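Local coordinates for lactococcal prophage ps3 protein 05 (Staphylococcus epidermidis ATCC 12228, PDB 3G8W) that probably acts as an acetyl-CoA-dependent acetyltransferase of the GNAT family, transferring an acetyl group to an acceptor that has not been identified, at residues B[29-34]-B[121-126]; B[66-71]-B[96-101]. One frame throughout, in Å; residues are numbered along the deposited sequence.

Contact 1: residues B[29-34]-B[121-126]; sequences YEWDRY and AIASNN
The phenol end of Y29 and the carboxamide of N126 meet obliquely, their planes 47° apart, so the pair is not stacked. The CE2 side of the ring does most of the touching: Y29 CE2 lies 3.7 Å from N126 CG and 3.6 Å from N126 OD1. At the end of the ring, Y29 OH lies 3.6 Å from N125 O, in the turn itself. The polar grip on N126 comes from its own helix: OD1 accepts hydrogen bonds from S128 OG and A129 N, as an N-cap of helix 127-136, and this fixes the amide that the tyrosine leans on. In turn, the type I turn A123-N126, closed by N126 N to A123 O at 2.7 Å, sets the asparagine in place.

Y29 is likewise at an N-cap position, that of helix 30-37. Its N-H is held by OD2 of D32, three residues on, at 3.2 Å, approached from above the carboxylate plane; the same oxygen lies at the ring's edge. Two residues after Y29, W31 brings the six-membered part of its indole to A123, with CZ3 3.9 Å from A123 CB. Its CG is anti to the backbone N (chi1 -177°), which stretches the indole out toward the end of the strand.

The contact thus ties the start of helix 30-37 to the junction between strand 117-123 and helix 127-136, at the surface of the GNAT domain. Y29 also touches I127 of that helix, while W31 and A121 both lean on E157 of the adjoining strand 153-163.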
ATOM      1  N   TYR B  29       3.924  11.074 -20.470  1.00 86.60           N
ATOM      2  CA  TYR B  29       3.153   9.875 -20.761  1.00 86.49           C
ATOM      3  C   TYR B  29       1.682  10.104 -20.430  1.00 86.03           C
ATOM      4  O   TYR B  29       1.348  11.004 -19.661  1.00 85.88           O
ATOM      5  CB  TYR B  29       3.694   8.693 -19.946  1.00 86.84           C
ATOM      6  CG  TYR B  29       5.126   8.288 -20.270  1.00 87.02           C
ATOM      7  CD1 TYR B  29       5.399   7.347 -21.268  1.00 86.85           C
ATOM      8  CD2 TYR B  29       6.207   8.831 -19.563  1.00 87.02           C
ATOM      9  CE1 TYR B  29       6.714   6.960 -21.560  1.00 86.89           C
ATOM     10  CE2 TYR B  29       7.526   8.454 -19.855  1.00 86.92           C
ATOM     11  CZ  TYR B  29       7.768   7.521 -20.854  1.00 86.87           C
ATOM     12  OH  TYR B  29       9.060   7.144 -21.144  1.00 87.17           O
ATOM     13  N   GLU B  30       0.816   9.278 -21.015  1.00 85.71           N
ATOM     14  CA  GLU B  30      -0.639   9.385 -20.843  1.00 85.42           C
ATOM     15  C   GLU B  30      -1.109   9.178 -19.396  1.00 84.84           C
ATOM     16  O   GLU B  30      -2.146   9.713 -19.002  1.00 85.11           O
ATOM     17  CB  GLU B  30      -1.378   8.436 -21.800  1.00 85.73           C
ATOM     18  CG  GLU B  30      -0.876   6.990 -21.781  1.00 86.05           C
ATOM     19  CD  GLU B  30      -1.605   6.100 -22.771  1.00 86.17           C
ATOM     20  OE1 GLU B  30      -2.788   5.775 -22.527  1.00 86.14           O
ATOM     21  OE2 GLU B  30      -0.987   5.714 -23.788  1.00 86.21           O
ATOM     22  N   TRP B  31      -0.350   8.395 -18.625  1.00 84.00           N
ATOM     23  CA  TRP B  31      -0.532   8.294 -17.177  1.00 83.07           C
ATOM     24  C   TRP B  31      -0.569   9.707 -16.612  1.00 82.36           C
ATOM     25  O   TRP B  31      -1.576  10.124 -16.034  1.00 82.94           O
ATOM     26  CB  TRP B  31       0.632   7.524 -16.538  1.00 83.46           C
ATOM     27  CG  TRP B  31       0.527   7.295 -15.030  1.00 84.22           C
ATOM     28  CD1 TRP B  31      -0.438   7.775 -14.167  1.00 84.24           C
ATOM     29  CD2 TRP B  31       1.446   6.544 -14.217  1.00 84.60           C
ATOM     30  NE1 TRP B  31      -0.178   7.355 -12.880  1.00 84.31           N
ATOM     31  CE2 TRP B  31       0.971   6.602 -12.882  1.00 84.66           C
ATOM     32  CE3 TRP B  31       2.621   5.819 -14.488  1.00 84.65           C
ATOM     33  CZ2 TRP B  31       1.634   5.958 -11.824  1.00 84.66           C
ATOM     34  CZ3 TRP B  31       3.282   5.185 -13.434  1.00 84.54           C
ATOM     35  CH2 TRP B  31       2.783   5.257 -12.122  1.00 84.66           C
ATOM     36  N   ASP B  32       0.527  10.438 -16.831  1.00 80.88           N
ATOM     37  CA  ASP B  32       0.748  11.787 -16.297  1.00 79.09           C
ATOM     38  C   ASP B  32      -0.375  12.756 -16.690  1.00 77.62           C
ATOM     39  O   ASP B  32      -0.734  13.654 -15.926  1.00 76.89           O
ATOM     40  CB  ASP B  32       2.131  12.308 -16.743  1.00 79.18           C
ATOM     41  CG  ASP B  32       3.263  11.272 -16.534  1.00 79.26           C
ATOM     42  OD1 ASP B  32       3.157  10.457 -15.590  1.00 79.54           O
ATOM     43  OD2 ASP B  32       4.262  11.267 -17.304  1.00 78.93           O
ATOM     44  N   ARG B  33      -0.936  12.542 -17.876  1.00 76.52           N
ATOM     45  CA  ARG B  33      -2.069  13.320 -18.379  1.00 75.77           C
ATOM     46  C   ARG B  33      -3.390  12.971 -17.691  1.00 75.22           C
ATOM     47  O   ARG B  33      -4.195  13.857 -17.409  1.00 74.90           O
ATOM     48  CB  ARG B  33      -2.193  13.159 -19.899  1.00 75.56           C
ATOM     49  CG  ARG B  33      -1.426  14.214 -20.663  1.00 75.59           C
ATOM     50  CD  ARG B  33      -0.993  13.775 -22.050  1.00 75.72           C
ATOM     51  NE  ARG B  33      -2.078  13.835 -23.028  1.00 75.69           N
ATOM     52  CZ  ARG B  33      -2.703  12.768 -23.521  1.00 75.74           C
ATOM     53  NH1 ARG B  33      -3.678  12.921 -24.411  1.00 75.59           N
ATOM     54  NH2 ARG B  33      -2.351  11.546 -23.132  1.00 75.72           N
ATOM     55  N   TYR B  34      -3.598  11.680 -17.423  1.00 74.80           N
ATOM     56  CA  TYR B  34      -4.816  11.180 -16.767  1.00 74.07           C
ATOM     57  C   TYR B  34      -4.869  11.517 -15.265  1.00 73.21           C
ATOM     58  O   TYR B  34      -5.936  11.859 -14.734  1.00 72.68           O
ATOM     59  CB  TYR B  34      -4.965   9.666 -17.000  1.00 74.17           C
ATOM     60  CG  TYR B  34      -6.188   9.020 -16.354  1.00 74.18           C
ATOM     61  CD1 TYR B  34      -7.484   9.368 -16.750  1.00 73.82           C
ATOM     62  CD2 TYR B  34      -6.042   8.046 -15.357  1.00 73.87           C
ATOM     63  CE1 TYR B  34      -8.600   8.775 -16.163  1.00 73.68           C
ATOM     64  CE2 TYR B  34      -7.154   7.441 -14.770  1.00 73.71           C
ATOM     65  CZ  TYR B  34      -8.428   7.813 -15.177  1.00 73.67           C
ATOM     66  OH  TYR B  34      -9.531   7.219 -14.598  1.00 73.64           O
ATOM     67  N   ALA B 121       7.231   2.184  -7.607  1.00 46.40           N
ATOM     68  CA  ALA B 121       6.650   1.435  -8.706  1.00 46.50           C
ATOM     69  C   ALA B 121       6.773   2.301  -9.937  1.00 48.18           C
ATOM     70  O   ALA B 121       6.311   3.452  -9.950  1.00 49.74           O
ATOM     71  CB  ALA B 121       5.198   1.113  -8.421  1.00 44.90           C
ATOM     72  N   ILE B 122       7.428   1.767 -10.968  1.00 49.35           N
ATOM     73  CA  ILE B 122       7.625   2.496 -12.234  1.00 48.88           C
ATOM     74  C   ILE B 122       6.975   1.732 -13.365  1.00 48.92           C
ATOM     75  O   ILE B 122       7.111   0.508 -13.433  1.00 48.75           O
ATOM     76  CB  ILE B 122       9.111   2.701 -12.551  1.00 48.23           C
ATOM     77  CG1 ILE B 122       9.773   3.483 -11.412  1.00 48.53           C
ATOM     78  CG2 ILE B 122       9.244   3.472 -13.829  1.00 48.00           C
ATOM     79  CD1 ILE B 122      11.289   3.397 -11.323  1.00 47.96           C
ATOM     80  N   ALA B 123       6.262   2.460 -14.229  1.00 49.28           N
ATOM     81  CA  ALA B 123       5.585   1.880 -15.397  1.00 48.97           C
ATOM     82  C   ALA B 123       6.576   1.184 -16.309  1.00 49.12           C
ATOM     83  O   ALA B 123       7.543   1.785 -16.757  1.00 50.07           O
ATOM     84  CB  ALA B 123       4.842   2.952 -16.161  1.00 48.56           C
ATOM     85  N   SER B 124       6.331  -0.083 -16.599  1.00 49.72           N
ATOM     86  CA  SER B 124       7.289  -0.899 -17.342  1.00 50.27           C
ATOM     87  C   SER B 124       7.943  -0.256 -18.569  1.00 49.94           C
ATOM     88  O   SER B 124       9.027  -0.662 -18.970  1.00 50.47           O
ATOM     89  CB  SER B 124       6.681  -2.251 -17.688  1.00 50.99           C
ATOM     90  OG  SER B 124       6.719  -3.078 -16.524  1.00 52.17           O
ATOM     91  N   ASN B 125       7.321   0.762 -19.146  1.00 48.92           N
ATOM     92  CA  ASN B 125       7.904   1.361 -20.322  1.00 48.28           C
ATOM     93  C   ASN B 125       8.334   2.823 -20.138  1.00 47.26           C
ATOM     94  O   ASN B 125       8.456   3.600 -21.105  1.00 47.60           O
ATOM     95  CB  ASN B 125       6.990   1.150 -21.539  1.00 50.16           C
ATOM     96  CG  ASN B 125       5.641   1.853 -21.402  1.00 51.56           C
ATOM     97  OD1 ASN B 125       5.445   2.721 -20.535  1.00 52.02           O
ATOM     98  ND2 ASN B 125       4.694   1.469 -22.269  1.00 51.92           N
ATOM     99  N   ASN B 126       8.564   3.190 -18.883  1.00 45.00           N
ATOM    100  CA  ASN B 126       9.254   4.424 -18.592  1.00 43.24           C
ATOM    101  C   ASN B 126      10.729   4.158 -18.364  1.00 42.89           C
ATOM    102  O   ASN B 126      11.228   4.301 -17.246  1.00 42.70           O
ATOM    103  CB  ASN B 126       8.649   5.128 -17.389  1.00 42.27           C
ATOM    104  CG  ASN B 126       9.181   6.542 -17.216  1.00 42.58           C
ATOM    105  OD1 ASN B 126      10.160   6.968 -17.875  1.00 42.08           O
ATOM    106  ND2 ASN B 126       8.543   7.286 -16.319  1.00 41.77           N
TER

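Contact 2: residues B[66-71]-B[96-101]; sequences LVATCT and EIVNRE
A beta-alpha-beta crossover of the GNAT fold supplies this contact: helix 96-112 links the parallel strands 83-91 and 117-123, and its first turns lie over the neighbouring strand 65-74. Strand 66-71 and helix 96-101 cross at -43°, with their axes 8.4 Å apart at closest approach. In many GNAT enzymes the start of this helix lies beside the cofactor pyrophosphate; a similar place is likely here but is inferred from the family.

A classic beta bulge shapes the strand's side of the contact. V67 and A68 both lie opposite A60 of strand 55-62, and the backbone of V67 departs from extended geometry (psi -35°). Two consecutive side chains can therefore turn to the helix, where regular strand alternation would give only one, and T69, pointing away, touches Y18 and L21 of helix 15-24 beyond the sheet's other face.

V98 meets both residues with a single methyl. Its CG1, anti to the backbone N (chi1 175°), lies 3.8 Å from V67 CG1, the two valine side chains crossing at about a right angle. The same V98 CG1 is 4.1 Å from A68 CB, so that one branch serves both partners of the bulge. The small alanine lets the helix come close: A68 CA and N99 CA are 6.1 Å apart.

N99 adds a buried amide, both ends of which are hydrogen-bonded outside the two segments. Its ND2 donates to N89 OD1 on strand 83-91, while N89 ND2 bonds to T69 O, so two side-chain hydrogen bonds of N89 link the helix to the strand. Toward the alanine methyl the N99 carboxamide makes a van der Waals approach only, with N99 OD1 4.2 Å from A68 CB.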
ATOM      1  N   LEU B  66       9.051  26.467  -8.015  1.00 47.17           N
ATOM      2  CA  LEU B  66       9.150  25.056  -7.702  1.00 46.72           C
ATOM      3  C   LEU B  66       9.631  24.337  -8.968  1.00 46.68           C
ATOM      4  O   LEU B  66       9.086  24.541 -10.052  1.00 46.67           O
ATOM      5  CB  LEU B  66       7.801  24.521  -7.213  1.00 45.99           C
ATOM      6  CG  LEU B  66       7.765  23.071  -6.728  1.00 45.98           C
ATOM      7  CD1 LEU B  66       8.697  22.810  -5.539  1.00 45.39           C
ATOM      8  CD2 LEU B  66       6.332  22.665  -6.420  1.00 46.05           C
ATOM      9  N   VAL B  67      10.665  23.512  -8.836  1.00 46.47           N
ATOM     10  CA  VAL B  67      11.383  23.004 -10.012  1.00 46.30           C
ATOM     11  C   VAL B  67      11.296  21.492 -10.099  1.00 46.53           C
ATOM     12  O   VAL B  67      11.221  20.915 -11.182  1.00 46.50           O
ATOM     13  CB  VAL B  67      12.849  23.472 -10.005  1.00 45.91           C
ATOM     14  CG1 VAL B  67      13.640  22.766 -11.053  1.00 46.73           C
ATOM     15  CG2 VAL B  67      12.912  24.958 -10.256  1.00 45.99           C
ATOM     16  N   ALA B  68      11.300  20.850  -8.945  1.00 46.98           N
ATOM     17  CA  ALA B  68      11.051  19.432  -8.892  1.00 46.82           C
ATOM     18  C   ALA B  68      10.154  19.116  -7.698  1.00 46.18           C
ATOM     19  O   ALA B  68       9.911  19.983  -6.855  1.00 44.51           O
ATOM     20  CB  ALA B  68      12.372  18.669  -8.829  1.00 47.46           C
ATOM     21  N   THR B  69       9.662  17.876  -7.650  1.00 46.63           N
ATOM     22  CA  THR B  69       8.730  17.430  -6.601  1.00 46.49           C
ATOM     23  C   THR B  69       8.750  15.921  -6.457  1.00 47.11           C
ATOM     24  O   THR B  69       8.981  15.198  -7.432  1.00 48.30           O
ATOM     25  CB  THR B  69       7.283  17.880  -6.897  1.00 45.79           C
ATOM     26  OG1 THR B  69       6.786  18.639  -5.789  1.00 46.06           O
ATOM     27  CG2 THR B  69       6.357  16.689  -7.185  1.00 44.75           C
ATOM     28  N   CYS B  70       8.501  15.437  -5.246  1.00 47.43           N
ATOM     29  CA  CYS B  70       8.366  14.008  -5.040  1.00 47.67           C
ATOM     30  C   CYS B  70       7.685  13.702  -3.722  1.00 47.34           C
ATOM     31  O   CYS B  70       7.964  14.362  -2.730  1.00 48.65           O
ATOM     32  CB  CYS B  70       9.735  13.366  -5.068  1.00 48.45           C
ATOM     33  SG  CYS B  70       9.621  11.610  -5.186  1.00 51.99           S
ATOM     34  N   THR B  71       6.796  12.711  -3.701  1.00 46.65           N
ATOM     35  CA  THR B  71       6.122  12.328  -2.452  1.00 46.55           C
ATOM     36  C   THR B  71       6.795  11.183  -1.710  1.00 46.60           C
ATOM     37  O   THR B  71       7.165  10.182  -2.300  1.00 45.78           O
ATOM     38  CB  THR B  71       4.650  11.941  -2.672  1.00 46.12           C
ATOM     39  OG1 THR B  71       3.902  13.109  -2.988  1.00 46.11           O
ATOM     40  CG2 THR B  71       4.057  11.348  -1.419  1.00 45.64           C
ATOM     41  N   GLU B  96      17.516  16.631 -14.725  1.00 53.81           N
ATOM     42  CA  GLU B  96      17.953  15.525 -13.903  1.00 52.74           C
ATOM     43  C   GLU B  96      18.979  15.885 -12.839  1.00 51.44           C
ATOM     44  O   GLU B  96      19.050  15.208 -11.815  1.00 51.16           O
ATOM     45  CB  GLU B  96      18.539  14.446 -14.776  1.00 53.99           C
ATOM     46  CG  GLU B  96      17.721  13.200 -14.833  1.00 56.62           C
ATOM     47  CD  GLU B  96      18.482  12.077 -15.516  1.00 58.07           C
ATOM     48  OE1 GLU B  96      17.848  11.046 -15.881  1.00 58.22           O
ATOM     49  OE2 GLU B  96      19.726  12.248 -15.687  1.00 58.77           O
ATOM     50  N   ILE B  97      19.801  16.904 -13.079  1.00 49.45           N
ATOM     51  CA  ILE B  97      20.784  17.307 -12.078  1.00 48.26           C
ATOM     52  C   ILE B  97      20.021  17.663 -10.814  1.00 49.31           C
ATOM     53  O   ILE B  97      20.422  17.303  -9.698  1.00 50.01           O
ATOM     54  CB  ILE B  97      21.635  18.498 -12.541  1.00 46.72           C
ATOM     55  CG1 ILE B  97      22.805  18.025 -13.395  1.00 46.11           C
ATOM     56  CG2 ILE B  97      22.213  19.245 -11.374  1.00 46.21           C
ATOM     57  CD1 ILE B  97      22.509  17.957 -14.855  1.00 45.81           C
ATOM     58  N   VAL B  98      18.894  18.342 -11.021  1.00 49.14           N
ATOM     59  CA  VAL B  98      18.039  18.836  -9.956  1.00 48.55           C
ATOM     60  C   VAL B  98      17.267  17.709  -9.276  1.00 47.83           C
ATOM     61  O   VAL B  98      17.207  17.664  -8.054  1.00 48.44           O
ATOM     62  CB  VAL B  98      17.059  19.905 -10.503  1.00 48.88           C
ATOM     63  CG1 VAL B  98      16.083  20.348  -9.443  1.00 48.58           C
ATOM     64  CG2 VAL B  98      17.835  21.099 -11.037  1.00 49.29           C
ATOM     65  N   ASN B  99      16.665  16.815 -10.058  1.00 46.64           N
ATOM     66  CA  ASN B  99      15.900  15.706  -9.492  1.00 45.86           C
ATOM     67  C   ASN B  99      16.807  14.807  -8.643  1.00 44.76           C
ATOM     68  O   ASN B  99      16.457  14.433  -7.532  1.00 43.60           O
ATOM     69  CB  ASN B  99      15.210  14.895 -10.597  1.00 47.33           C
ATOM     70  CG  ASN B  99      14.010  14.095 -10.085  1.00 49.60           C
ATOM     71  OD1 ASN B  99      13.105  14.628  -9.445  1.00 50.64           O
ATOM     72  ND2 ASN B  99      13.990  12.813 -10.388  1.00 50.74           N
ATOM     73  N   ARG B 100      17.988  14.478  -9.173  1.00 44.04           N
ATOM     74  CA  ARG B 100      18.979  13.682  -8.453  1.00 41.78           C
ATOM     75  C   ARG B 100      19.258  14.322  -7.108  1.00 42.77           C
ATOM     76  O   ARG B 100      19.365  13.633  -6.107  1.00 44.15           O
ATOM     77  CB  ARG B 100      20.252  13.525  -9.262  1.00 38.25           C
ATOM     78  CG  ARG B 100      21.319  12.761  -8.575  1.00 36.36           C
ATOM     79  CD  ARG B 100      22.522  12.513  -9.478  1.00 36.72           C
ATOM     80  NE  ARG B 100      22.170  11.981 -10.802  1.00 37.68           N
ATOM     81  CZ  ARG B 100      21.942  10.696 -11.083  1.00 37.66           C
ATOM     82  NH1 ARG B 100      22.023   9.769 -10.147  1.00 38.33           N
ATOM     83  NH2 ARG B 100      21.626  10.330 -12.312  1.00 37.38           N
ATOM     84  N   GLU B 101      19.341  15.640  -7.065  1.00 43.56           N
ATOM     85  CA  GLU B 101      19.578  16.311  -5.799  1.00 44.61           C
ATOM     86  C   GLU B 101      18.361  16.168  -4.875  1.00 44.46           C
ATOM     87  O   GLU B 101      18.499  15.975  -3.662  1.00 44.66           O
ATOM     88  CB  GLU B 101      19.922  17.768  -6.047  1.00 46.22           C
ATOM     89  CG  GLU B 101      20.802  18.387  -5.004  1.00 48.88           C
ATOM     90  CD  GLU B 101      21.113  19.842  -5.335  1.00 51.67           C
ATOM     91  OE1 GLU B 101      20.782  20.733  -4.499  1.00 52.79           O
ATOM     92  OE2 GLU B 101      21.674  20.098  -6.442  1.00 52.48           O
TER

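How the contacts relate
Contacts 1 and 2 do not touch: their centres lie 18 Å apart and their nearest atoms about 9 Å. Both reach the same mixed sheet, contact 1 through strand 117-123 and contact 2 through strand 65-74, with strand 83-91 between. Helix 96-112 of contact 2 runs on to the strand of contact 1, so the two share the crossover. Helix 127-136 gives a second tie, since it starts after N126 and its S135 bonds R100 of segment 96-101. In GNAT proteins acetyl-CoA usually binds where the strands equivalent to 83-91 and 117-123 splay apart, so the contacts probably flank that region.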